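Local coordinates for packaging enzyme P4 (Pseudomonas phage phi6, PDB 4BLO), which hydrolyses nucleoside triphosphates as a hexameric RecA-type helicase motor and packages viral RNA into the phage procapsid, at the interface of chains A and B. Residues are numbered along the deposited sequence; one frame, centred on the assembly and turned at random. Chains: chain A/B, Packaging enzyme P4.

Contact 1: the interface of chains A and B. Residues chain A 201-202, 207, 210, 242, 245-246, 249; chain B 128, 190, 194, 234-235.
B:Met234 carries the most buried surface of this patch, 108 Å², and reaches from a loop of chain B against chain A. The CB of B:Met234 lies against the hydroxyl of A:Ser201, 3.4 Å from OG, and CG continues past the same oxygen. CG stands anti to the carbonyl carbon (chi1 -83°), and bends at chi2 and chi3 curl the thioether back. The B:Met234 side chain crosses A:Tyr210 obliquely, its SD 3.7 Å from CE2 of A:Tyr210. The terminal methyl CE then meets the carboxamide end of A:Gln246 tip to tip. That carboxamide, on a chain bent at chi2 (-65°), is also crossed at about a right angle by B:Thr128: NE2 of A:Gln246 hydrogen-bonds the hydroxyl OG1 of B:Thr128 at 2.9 Å, while CG2 of B:Thr128 packs toward A:Ala249. Beside the methionine, the phenol OH of A:Tyr242 donates to the backbone O of B:Val235 (3.0 Å), from well above the carbonyl plane; CG of A:Gln246 covers one face of that phenol ring. At the other end, B:Phe194 puts CE2 3.6 Å from CB of A:Tyr210, with CD2 near the backbone O of A:Ala207. Chain A contributes helices 208-222 and 240-248, A:Ala249 just after the latter, and the loop at 201-207; chain B answers with loops at 128 and 234-235, helix 190-193 and B:Phe194 just after it, B:Thr128 lying within the P-loop that holds ADP.

Contact 2: the interface of chains A and B. Residues chain A 102-105, 107, 221; chain B 65, 152, 156-157, 163.
Two neighbouring subunits of the P4 family of RecA-like packaging ATPases meet here through a loop of chain A, residues 102-107, laid along the 3-10 helix 154-157 and strand 161-163 of chain B. The imidazole of B:His163 is the main flat surface. Its CG is anti to the carbonyl carbon (chi1 -63°), and chi2 of 98° turns one face toward the chain A backbone. The carbonyl O of A:Gly102 sits 3.7 Å above that face of B:His163, displaced toward the rim. The A:Gly102 CA approaches B:His163 CD2 at 3.7 Å, and the CA of A:Ala104 lies 3.8 Å from B:His163 CE1, so successive backbone groups pass across the imidazole.

The ring is held from its own chain. NE2 of B:His163 donates to the carboxylate OD1 of B:Asp156 at 2.7 Å, with the acceptor only 9° out of the ring plane and the anti lone pair of OD1 in use. This bond fixes the ring's rotation, and the carboxylate could favour a protonated imidazole. CB of B:Asp156 touches the backbone O of A:Leu103 at 3.3 Å. The backbone O atoms of A:Ala104 and B:Asp156 face each other at 3.1 Å; both can only accept, so this pair is a clash rather than a bond, though at 2.80 Å resolution it should not be read as real strain.

B:Glu157 runs extended beyond CG, its methylene CG beside the backbone of A:Arg105, and its side chain crosses A:Pro107 obliquely. Within chain A, the A:Leu103 methyl CD1 lies over the centre of the A:Arg105 guanidinium, 3.5 Å above its plane. Farther along, CG2 of A:Thr221, anti to the backbone N, meets the methyl CB of B:Ala152 at 3.8 Å. The poorly ordered B:Arg65 borders the patch on the opposite side.

Contact 1: the interface of chains A and B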
ATOM      1  N   SER A 201      -2.866  -2.505  12.662  1.00 61.59           N
ATOM      2  CA  SER A 201      -4.229  -2.471  13.194  1.00 62.24           C
ATOM      3  C   SER A 201      -4.319  -1.482  14.383  1.00 66.53           C
ATOM      4  O   SER A 201      -3.447  -0.620  14.526  1.00 65.42           O
ATOM      5  CB  SER A 201      -4.658  -3.879  13.606  1.00 65.29           C
ATOM      6  OG  SER A 201      -4.015  -4.273  14.806  1.00 76.14           O
ATOM      7  N   ALA A 202      -5.370  -1.603  15.228  1.00 63.95           N
ATOM      8  CA  ALA A 202      -5.577  -0.772  16.418  1.00 64.09           C
ATOM      9  C   ALA A 202      -4.442  -0.979  17.420  1.00 65.79           C
ATOM     10  O   ALA A 202      -4.137  -2.114  17.817  1.00 64.29           O
ATOM     11  CB  ALA A 202      -6.918  -1.094  17.058  1.00 65.76           C
ATOM     12  N   ALA A 207      -2.101  -6.925  13.444  1.00 36.66           N
ATOM     13  CA  ALA A 207      -2.935  -7.848  14.208  1.00 34.78           C
ATOM     14  C   ALA A 207      -2.322  -9.243  14.341  1.00 37.14           C
ATOM     15  O   ALA A 207      -2.446  -9.826  15.412  1.00 37.43           O
ATOM     16  CB  ALA A 207      -4.305  -7.943  13.582  1.00 36.02           C
ATOM     17  N   TYR A 210      -0.450 -10.636  17.585  1.00 31.80           N
ATOM     18  CA  TYR A 210      -1.169 -11.264  18.694  1.00 31.87           C
ATOM     19  C   TYR A 210      -1.440 -12.744  18.421  1.00 34.23           C
ATOM     20  O   TYR A 210      -1.361 -13.565  19.347  1.00 31.94           O
ATOM     21  CB  TYR A 210      -2.466 -10.520  18.990  1.00 34.24           C
ATOM     22  CG  TYR A 210      -2.244  -9.057  19.292  1.00 37.75           C
ATOM     23  CD1 TYR A 210      -1.742  -8.648  20.524  1.00 40.30           C
ATOM     24  CD2 TYR A 210      -2.533  -8.079  18.345  1.00 39.45           C
ATOM     25  CE1 TYR A 210      -1.503  -7.301  20.797  1.00 42.31           C
ATOM     26  CE2 TYR A 210      -2.325  -6.727  18.617  1.00 41.64           C
ATOM     27  CZ  TYR A 210      -1.817  -6.343  19.850  1.00 46.94           C
ATOM     28  OH  TYR A 210      -1.633  -5.016  20.140  1.00 43.43           O
ATOM     29  N   TYR A 242      -2.716  -0.329  26.133  1.00 46.33           N
ATOM     30  CA  TYR A 242      -3.688  -1.046  25.307  1.00 42.98           C
ATOM     31  C   TYR A 242      -3.075  -2.343  24.789  1.00 42.62           C
ATOM     32  O   TYR A 242      -3.687  -3.395  24.945  1.00 42.83           O
ATOM     33  CB  TYR A 242      -4.198  -0.158  24.149  1.00 43.02           C
ATOM     34  CG  TYR A 242      -5.082  -0.869  23.146  1.00 42.80           C
ATOM     35  CD1 TYR A 242      -6.461  -0.939  23.328  1.00 45.18           C
ATOM     36  CD2 TYR A 242      -4.547  -1.430  21.986  1.00 42.59           C
ATOM     37  CE1 TYR A 242      -7.286  -1.574  22.395  1.00 44.09           C
ATOM     38  CE2 TYR A 242      -5.357  -2.079  21.054  1.00 43.36           C
ATOM     39  CZ  TYR A 242      -6.729  -2.147  21.260  1.00 52.10           C
ATOM     40  OH  TYR A 242      -7.529  -2.801  20.354  1.00 55.25           O
ATOM     41  N   GLY A 245      -2.568  -5.076  27.430  1.00 33.48           N
ATOM     42  CA  GLY A 245      -3.848  -5.693  27.747  1.00 34.26           C
ATOM     43  C   GLY A 245      -4.249  -6.731  26.719  1.00 36.87           C
ATOM     44  O   GLY A 245      -4.808  -7.771  27.069  1.00 36.24           O
ATOM     45  N   GLN A 246      -3.937  -6.448  25.443  1.00 32.51           N
ATOM     46  CA  GLN A 246      -4.224  -7.322  24.312  1.00 31.54           C
ATOM     47  C   GLN A 246      -3.299  -8.539  24.320  1.00 36.66           C
ATOM     48  O   GLN A 246      -3.720  -9.630  23.941  1.00 36.22           O
ATOM     49  CB  GLN A 246      -4.082  -6.552  22.990  1.00 32.40           C
ATOM     50  CG  GLN A 246      -5.022  -5.344  22.842  1.00 53.23           C
ATOM     51  CD  GLN A 246      -6.490  -5.690  22.787  1.00 75.75           C
ATOM     52  OE1 GLN A 246      -6.896  -6.691  22.197  1.00 75.58           O
ATOM     53  NE2 GLN A 246      -7.318  -4.864  23.388  1.00 64.23           N
ATOM     54  N   ALA A 249      -4.263 -11.447  26.759  1.00 26.19           N
ATOM     55  CA  ALA A 249      -5.274 -12.320  26.176  1.00 25.87           C
ATOM     56  C   ALA A 249      -4.659 -13.296  25.145  1.00 31.23           C
ATOM     57  O   ALA A 249      -5.368 -14.169  24.628  1.00 33.94           O
ATOM     58  CB  ALA A 249      -6.347 -11.466  25.512  1.00 26.77           C
TER
ATOM     59  N   THR B 128     -11.055  -7.013  24.960  1.00 39.14           N
ATOM     60  CA  THR B 128     -10.298  -8.115  25.564  1.00 38.90           C
ATOM     61  C   THR B 128     -10.521  -8.123  27.063  1.00 43.46           C
ATOM     62  O   THR B 128     -10.447  -7.075  27.712  1.00 45.48           O
ATOM     63  CB  THR B 128      -8.813  -8.082  25.225  1.00 51.72           C
ATOM     64  OG1 THR B 128      -8.322  -6.744  25.289  1.00 53.95           O
ATOM     65  CG2 THR B 128      -8.517  -8.712  23.883  1.00 51.25           C
ATOM     66  N   ARG B 190     -10.296 -15.442  15.849  1.00 23.01           N
ATOM     67  CA  ARG B 190      -9.139 -14.548  15.807  1.00 21.94           C
ATOM     68  C   ARG B 190      -8.125 -14.962  14.727  1.00 24.24           C
ATOM     69  O   ARG B 190      -7.569 -14.055  14.121  1.00 24.36           O
ATOM     70  CB  ARG B 190      -8.419 -14.522  17.160  1.00 22.76           C
ATOM     71  CG  ARG B 190      -9.093 -13.700  18.247  1.00 33.26           C
ATOM     72  CD  ARG B 190      -8.067 -13.211  19.271  1.00 39.28           C
ATOM     73  NE  ARG B 190      -7.263 -14.286  19.869  1.00 40.23           N
ATOM     74  CZ  ARG B 190      -6.114 -14.088  20.509  1.00 53.69           C
ATOM     75  NH1 ARG B 190      -5.618 -12.863  20.631  1.00 54.67           N
ATOM     76  NH2 ARG B 190      -5.452 -15.113  21.033  1.00 27.22           N
ATOM     77  N   PHE B 194      -7.386 -11.768  12.427  1.00 29.44           N
ATOM     78  CA  PHE B 194      -6.064 -11.125  12.541  1.00 30.53           C
ATOM     79  C   PHE B 194      -5.211 -11.314  11.282  1.00 34.65           C
ATOM     80  O   PHE B 194      -4.210 -10.629  11.144  1.00 35.52           O
ATOM     81  CB  PHE B 194      -5.320 -11.621  13.797  1.00 32.47           C
ATOM     82  CG  PHE B 194      -5.882 -11.120  15.115  1.00 34.21           C
ATOM     83  CD1 PHE B 194      -7.071 -10.390  15.159  1.00 37.63           C
ATOM     84  CD2 PHE B 194      -5.227 -11.373  16.309  1.00 36.03           C
ATOM     85  CE1 PHE B 194      -7.589  -9.935  16.371  1.00 38.43           C
ATOM     86  CE2 PHE B 194      -5.742 -10.903  17.517  1.00 39.06           C
ATOM     87  CZ  PHE B 194      -6.918 -10.192  17.539  1.00 36.89           C
ATOM     88  N   MET B 234      -9.244  -6.403  16.155  1.00 52.77           N
ATOM     89  CA  MET B 234      -8.441  -5.291  16.679  1.00 55.28           C
ATOM     90  C   MET B 234      -9.102  -3.960  16.334  1.00 62.68           C
ATOM     91  O   MET B 234      -8.997  -3.465  15.204  1.00 63.43           O
ATOM     92  CB  MET B 234      -6.987  -5.345  16.173  1.00 58.18           C
ATOM     93  CG  MET B 234      -6.090  -6.272  16.968  1.00 62.05           C
ATOM     94  SD  MET B 234      -5.957  -5.841  18.732  1.00 67.53           S
ATOM     95  CE  MET B 234      -6.908  -7.143  19.406  1.00 63.67           C
ATOM     96  N   VAL B 235      -9.836  -3.417  17.313  1.00 60.18           N
ATOM     97  CA  VAL B 235     -10.589  -2.178  17.169  1.00 61.04           C
ATOM     98  C   VAL B 235     -10.414  -1.326  18.446  1.00 67.92           C
ATOM     99  O   VAL B 235     -10.253  -1.877  19.536  1.00 66.68           O
ATOM    100  CB  VAL B 235     -12.083  -2.489  16.825  1.00 63.31           C
ATOM    101  CG1 VAL B 235     -12.790  -3.257  17.938  1.00 63.08           C
ATOM    102  CG2 VAL B 235     -12.860  -1.241  16.459  1.00 63.56           C
TER

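Contact 2: the interface of chains A and B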
ATOM      1  N   GLY A 102      -4.555 -26.409  20.560  1.00 36.39           N
ATOM      2  CA  GLY A 102      -4.476 -26.405  22.011  1.00 35.86           C
ATOM      3  C   GLY A 102      -4.302 -27.801  22.582  1.00 38.99           C
ATOM      4  O   GLY A 102      -4.401 -28.793  21.852  1.00 37.51           O
ATOM      5  N   LEU A 103      -4.027 -27.873  23.899  1.00 36.51           N
ATOM      6  CA  LEU A 103      -3.839 -29.118  24.634  1.00 37.14           C
ATOM      7  C   LEU A 103      -5.151 -29.587  25.280  1.00 41.76           C
ATOM      8  O   LEU A 103      -5.749 -28.862  26.082  1.00 42.10           O
ATOM      9  CB  LEU A 103      -2.764 -28.950  25.715  1.00 37.05           C
ATOM     10  CG  LEU A 103      -1.422 -29.654  25.542  1.00 41.91           C
ATOM     11  CD1 LEU A 103      -0.657 -29.614  26.826  1.00 42.20           C
ATOM     12  CD2 LEU A 103      -1.565 -31.106  25.108  1.00 45.48           C
ATOM     13  N   ALA A 104      -5.583 -30.802  24.941  1.00 38.12           N
ATOM     14  CA  ALA A 104      -6.795 -31.388  25.499  1.00 39.51           C
ATOM     15  C   ALA A 104      -6.599 -31.743  26.990  1.00 46.94           C
ATOM     16  O   ALA A 104      -7.546 -31.668  27.775  1.00 48.91           O
ATOM     17  CB  ALA A 104      -7.176 -32.619  24.709  1.00 40.80           C
ATOM     18  N   ARG A 105      -5.366 -32.116  27.369  1.00 41.69           N
ATOM     19  CA  ARG A 105      -5.005 -32.447  28.740  1.00 40.85           C
ATOM     20  C   ARG A 105      -4.629 -31.171  29.519  1.00 44.79           C
ATOM     21  O   ARG A 105      -4.541 -30.084  28.926  1.00 43.59           O
ATOM     22  CB  ARG A 105      -3.846 -33.471  28.756  1.00 36.68           C
ATOM     23  CG  ARG A 105      -2.603 -33.042  28.011  1.00 32.88           C
ATOM     24  CD  ARG A 105      -1.410 -33.939  28.258  1.00 31.69           C
ATOM     25  NE  ARG A 105      -0.200 -33.417  27.609  1.00 43.95           N
ATOM     26  CZ  ARG A 105       0.654 -32.578  28.188  1.00 52.92           C
ATOM     27  NH1 ARG A 105       0.435 -32.145  29.424  1.00 34.53           N
ATOM     28  NH2 ARG A 105       1.725 -32.148  27.526  1.00 30.37           N
ATOM     29  N   PRO A 107      -2.081 -28.639  31.189  1.00 36.21           N
ATOM     30  CA  PRO A 107      -0.664 -28.386  30.879  1.00 34.23           C
ATOM     31  C   PRO A 107       0.228 -28.616  32.094  1.00 38.93           C
ATOM     32  O   PRO A 107      -0.225 -28.460  33.239  1.00 42.01           O
ATOM     33  CB  PRO A 107      -0.631 -26.917  30.435  1.00 33.65           C
ATOM     34  CG  PRO A 107      -2.024 -26.427  30.501  1.00 38.33           C
ATOM     35  CD  PRO A 107      -2.835 -27.378  31.301  1.00 36.62           C
ATOM     36  N   THR A 221       3.203 -24.786  25.180  1.00 34.98           N
ATOM     37  CA  THR A 221       2.243 -25.504  26.047  1.00 34.90           C
ATOM     38  C   THR A 221       2.217 -26.995  25.682  1.00 40.85           C
ATOM     39  O   THR A 221       2.210 -27.851  26.568  1.00 43.35           O
ATOM     40  CB  THR A 221       0.847 -24.881  25.955  1.00 31.31           C
ATOM     41  OG1 THR A 221       0.942 -23.464  26.156  1.00 34.24           O
ATOM     42  CG2 THR A 221      -0.134 -25.489  26.949  1.00 23.52           C
TER
ATOM     43  N   ARG B  65     -12.205 -34.729  16.688  1.00 34.82           N
ATOM     44  CA  ARG B  65     -11.501 -33.673  15.953  1.00 33.90           C
ATOM     45  C   ARG B  65     -11.250 -34.175  14.505  1.00 39.36           C
ATOM     46  O   ARG B  65     -10.991 -35.371  14.322  1.00 40.53           O
ATOM     47  CB  ARG B  65     -10.224 -33.178  16.684  1.00 33.30           C
ATOM     48  CG  ARG B  65      -9.020 -34.093  16.611  1.00 46.42           C
ATOM     49  CD  ARG B  65      -8.321 -34.241  17.938  1.00 59.67           C
ATOM     50  NE  ARG B  65      -7.675 -33.015  18.391  1.00 75.39           N
ATOM     51  CZ  ARG B  65      -6.672 -32.991  19.262  1.00 99.56           C
ATOM     52  NH1 ARG B  65      -6.195 -34.123  19.770  1.00 92.28           N
ATOM     53  NH2 ARG B  65      -6.128 -31.834  19.625  1.00 86.66           N
ATOM     54  N   ALA B 152      -3.762 -21.424  26.365  1.00 31.73           N
ATOM     55  CA  ALA B 152      -4.164 -22.473  27.312  1.00 32.00           C
ATOM     56  C   ALA B 152      -5.040 -21.914  28.448  1.00 36.32           C
ATOM     57  O   ALA B 152      -4.603 -21.061  29.233  1.00 35.84           O
ATOM     58  CB  ALA B 152      -2.943 -23.181  27.881  1.00 33.65           C
ATOM     59  N   ASP B 156     -10.022 -25.811  27.815  1.00 32.33           N
ATOM     60  CA  ASP B 156      -9.327 -26.804  27.004  1.00 31.66           C
ATOM     61  C   ASP B 156      -9.394 -28.214  27.627  1.00 35.14           C
ATOM     62  O   ASP B 156      -9.280 -29.195  26.897  1.00 34.03           O
ATOM     63  CB  ASP B 156      -7.866 -26.368  26.782  1.00 32.74           C
ATOM     64  CG  ASP B 156      -7.755 -25.082  25.983  1.00 39.53           C
ATOM     65  OD1 ASP B 156      -7.871 -25.140  24.744  1.00 36.59           O
ATOM     66  OD2 ASP B 156      -7.577 -24.010  26.604  1.00 49.37           O
ATOM     67  N   GLU B 157      -9.595 -28.308  28.955  1.00 33.50           N
ATOM     68  CA  GLU B 157      -9.667 -29.574  29.691  1.00 36.09           C
ATOM     69  C   GLU B 157     -11.078 -30.222  29.639  1.00 40.41           C
ATOM     70  O   GLU B 157     -11.252 -31.367  30.087  1.00 42.16           O
ATOM     71  CB  GLU B 157      -9.237 -29.363  31.143  1.00 39.12           C
ATOM     72  CG  GLU B 157      -7.732 -29.359  31.322  1.00 55.47           C
ATOM     73  CD  GLU B 157      -7.272 -28.937  32.704  1.00 84.92           C
ATOM     74  OE1 GLU B 157      -7.665 -29.604  33.688  1.00 78.12           O
ATOM     75  OE2 GLU B 157      -6.496 -27.958  32.792  1.00 83.29           O
ATOM     76  N   HIS B 163     -10.219 -29.262  19.551  1.00 31.29           N
ATOM     77  CA  HIS B 163      -9.108 -28.428  19.144  1.00 28.02           C
ATOM     78  C   HIS B 163      -8.797 -28.581  17.678  1.00 31.06           C
ATOM     79  O   HIS B 163      -8.390 -29.651  17.208  1.00 30.98           O
ATOM     80  CB  HIS B 163      -7.870 -28.709  19.998  1.00 28.46           C
ATOM     81  CG  HIS B 163      -8.083 -28.379  21.434  1.00 31.85           C
ATOM     82  ND1 HIS B 163      -8.416 -29.361  22.352  1.00 34.80           N
ATOM     83  CD2 HIS B 163      -8.060 -27.178  22.058  1.00 32.68           C
ATOM     84  CE1 HIS B 163      -8.561 -28.731  23.505  1.00 34.11           C
ATOM     85  NE2 HIS B 163      -8.353 -27.414  23.376  1.00 33.39           N
TER

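Contact 1 and contact 2 are centred about 22 Å apart along one interface between neighbouring subunits of the deposited hexamer. They share no residue, but helix 208-222 of chain A supplies A:Tyr210 to contact 1 from near its start and A:Thr221 to contact 2 from near its end, joining the patches through one element. The two chains offer different surfaces, as expected of head-to-tail packing in a ring. Both contacts include chain B residues beside the ADP pocket, B:Thr128 in the P-loop and B:Ala152 just before Glu153, so both may respond to nucleotide; the structure alone does not show whether they do.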